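Local coordinates for protein probable mRNA-capping enzyme (Mimivirus, PDB 2QY2) that caps viral mRNA through triphosphatase, guanylyltransferase and methyltransferase activities, the part here being its RNA triphosphatase domain, at residues A[184-189]-A[218-223]. Residues are numbered along the deposited sequence; the frame is centred on the assembly and turned at random.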
loop_
_atom_site.group_PDB
_atom_site.type_symbol
_atom_site.label_atom_id
_atom_site.label_comp_id
_atom_site.label_asym_id
_atom_site.label_seq_id
_atom_site.Cartn_x
_atom_site.Cartn_y
_atom_site.Cartn_z
ATOM N N ASN A 184 -3.518 16.926 5.740
ATOM C CA ASN A 184 -4.125 17.403 6.988
ATOM C C ASN A 184 -3.852 16.341 8.049
ATOM O O ASN A 184 -3.275 15.289 7.749
ATOM C CB ASN A 184 -5.640 17.725 6.864
ATOM C CG ASN A 184 -6.471 16.559 6.344
ATOM O OD1 ASN A 184 -6.511 15.490 6.945
ATOM N ND2 ASN A 184 -7.153 16.777 5.232
ATOM N N LYS A 185 -4.324 16.597 9.265
ATOM C CA LYS A 185 -4.137 15.700 10.407
ATOM C C LYS A 185 -4.693 14.273 10.292
ATOM O O LYS A 185 -4.198 13.355 10.950
ATOM C CB LYS A 185 -4.720 16.364 11.668
ATOM C CG LYS A 185 -6.204 16.740 11.554
ATOM C CD LYS A 185 -6.691 17.537 12.741
ATOM C CE LYS A 185 -8.208 17.575 12.810
ATOM N NZ LYS A 185 -8.672 18.155 14.099
ATOM N N ASN A 186 -5.722 14.093 9.467
ATOM C CA ASN A 186 -6.369 12.784 9.342
ATOM C C ASN A 186 -6.211 12.063 8.016
ATOM O O ASN A 186 -6.691 10.933 7.881
ATOM C CB ASN A 186 -7.871 12.905 9.608
ATOM C CG ASN A 186 -8.203 13.665 10.872
ATOM O OD1 ASN A 186 -9.007 14.597 10.845
ATOM N ND2 ASN A 186 -7.595 13.273 11.981
ATOM N N SER A 187 -5.553 12.695 7.049
ATOM C CA SER A 187 -5.404 12.106 5.725
ATOM C C SER A 187 -4.027 12.233 5.107
ATOM O O SER A 187 -3.307 13.198 5.362
ATOM C CB SER A 187 -6.447 12.697 4.781
ATOM O OG SER A 187 -7.748 12.340 5.193
ATOM N N ARG A 188 -3.729 11.290 4.211
ATOM C CA ARG A 188 -2.450 11.210 3.518
ATOM C C ARG A 188 -2.648 10.708 2.093
ATOM O O ARG A 188 -3.407 9.772 1.866
ATOM C CB ARG A 188 -1.542 10.236 4.273
ATOM C CG ARG A 188 -0.057 10.456 4.105
ATOM C CD ARG A 188 0.733 9.440 4.918
ATOM N NE ARG A 188 0.623 8.100 4.336
ATOM C CZ ARG A 188 0.127 7.031 4.960
ATOM N NH1 ARG A 188 -0.298 7.119 6.216
ATOM N NH2 ARG A 188 -0.049 5.900 4.288
ATOM N N ILE A 189 -1.978 11.348 1.137
ATOM C CA ILE A 189 -2.038 10.949 -0.269
ATOM C C ILE A 189 -0.738 10.188 -0.548
ATOM O O ILE A 189 0.343 10.694 -0.284
ATOM C CB ILE A 189 -2.130 12.191 -1.223
ATOM C CG1 ILE A 189 -3.450 12.943 -1.009
ATOM C CG2 ILE A 189 -1.933 11.788 -2.702
ATOM C CD1 ILE A 189 -4.690 12.232 -1.495
ATOM N N ASN A 218 -6.711 8.875 10.848
ATOM C CA ASN A 218 -7.775 8.803 11.859
ATOM C C ASN A 218 -9.101 8.787 11.110
ATOM O O ASN A 218 -9.162 9.183 9.941
ATOM C CB ASN A 218 -7.776 10.032 12.793
ATOM C CG ASN A 218 -6.461 10.226 13.526
ATOM O OD1 ASN A 218 -6.087 9.420 14.373
ATOM N ND2 ASN A 218 -5.738 11.285 13.173
ATOM N N LYS A 219 -10.165 8.361 11.795
ATOM C CA LYS A 219 -11.513 8.331 11.225
ATOM C C LYS A 219 -11.991 9.757 10.929
ATOM O O LYS A 219 -11.628 10.700 11.633
ATOM C CB LYS A 219 -12.493 7.684 12.213
ATOM C CG LYS A 219 -13.987 7.735 11.807
ATOM C CD LYS A 219 -14.984 7.443 12.945
ATOM C CE LYS A 219 -15.042 8.533 14.019
ATOM N NZ LYS A 219 -13.868 8.522 14.936
ATOM N N ILE A 220 -12.723 9.903 9.828
ATOM C CA ILE A 220 -13.313 11.181 9.452
ATOM C C ILE A 220 -14.746 10.911 9.037
ATOM O O ILE A 220 -15.125 9.763 8.758
ATOM C CB ILE A 220 -12.566 11.889 8.270
ATOM C CG1 ILE A 220 -12.464 10.988 7.032
ATOM C CG2 ILE A 220 -11.205 12.344 8.712
ATOM C CD1 ILE A 220 -11.850 11.690 5.827
ATOM N N ASP A 221 -15.536 11.979 8.987
ATOM C CA ASP A 221 -16.917 11.897 8.553
ATOM C C ASP A 221 -16.861 11.541 7.062
ATOM O O ASP A 221 -15.937 11.957 6.357
ATOM C CB ASP A 221 -17.595 13.257 8.744
ATOM C CG ASP A 221 -19.081 13.193 8.504
ATOM O OD1 ASP A 221 -19.811 12.789 9.421
ATOM O OD2 ASP A 221 -19.518 13.498 7.387
ATOM N N ILE A 222 -17.814 10.744 6.595
ATOM C CA ILE A 222 -17.850 10.327 5.193
ATOM C C ILE A 222 -18.015 11.506 4.212
ATOM O O ILE A 222 -17.590 11.425 3.055
ATOM C CB ILE A 222 -18.932 9.253 4.976
ATOM C CG1 ILE A 222 -18.760 8.578 3.607
ATOM C CG2 ILE A 222 -20.307 9.853 5.189
ATOM C CD1 ILE A 222 -19.821 7.564 3.268
ATOM N N ASN A 223 -18.607 12.603 4.695
ATOM C CA ASN A 223 -18.803 13.794 3.873
ATOM C C ASN A 223 -17.477 14.521 3.682
ATOM O O ASN A 223 -17.255 15.120 2.632
ATOM C CB ASN A 223 -19.887 14.702 4.453
ATOM C CG ASN A 223 -21.249 14.038 4.449
ATOM O OD1 ASN A 223 -21.927 14.005 3.424
ATOM N ND2 ASN A 223 -21.634 13.461 5.582
#
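Asn186, in the turn between strands 170-184 and 187-197, packs against the loop 218-221, on Asn218 and Ile220. Its CB rests against Ile220 CG2, 3.5 Å away, and the two side chains run past each other in opposite directions. Beyond CB, CG stays within van der Waals range of the same methyl, at 3.9 Å. With CG anti to its own carbonyl carbon (chi1 -49°), the far end of the amide, modelled as Asn186 ND2, lies 3.3 Å from Asn218 CB. The side chains of Asn186 and Asn218 cross at about a right angle, their amide planes 82° apart. Both amides are probably turned over in the model; their nearest ends, modelled as Asn186 ND2 and Asn218 ND2, are 3.0 Å apart. Ile220 CD1 also comes to 4.2 Å from Ser187 OG, a hydroxyl hydrogen-bonded to Glu228 of helix 222-236. An Asx turn shapes the turn from within: Asn186 N donates to an in-plane lone pair of Asn184 OD1 at 3.0 Å, while Asn184 ND2 bonds Glu228. At the end of the loop, Asp221 N-caps helix 222-236, its OD2 accepting from Asn223 N. Strand 187-197 pairs with 209-216 in the antiparallel beta tunnel, and the contact joins its hairpin turn to the loop entering the C-terminal helix, at the surface.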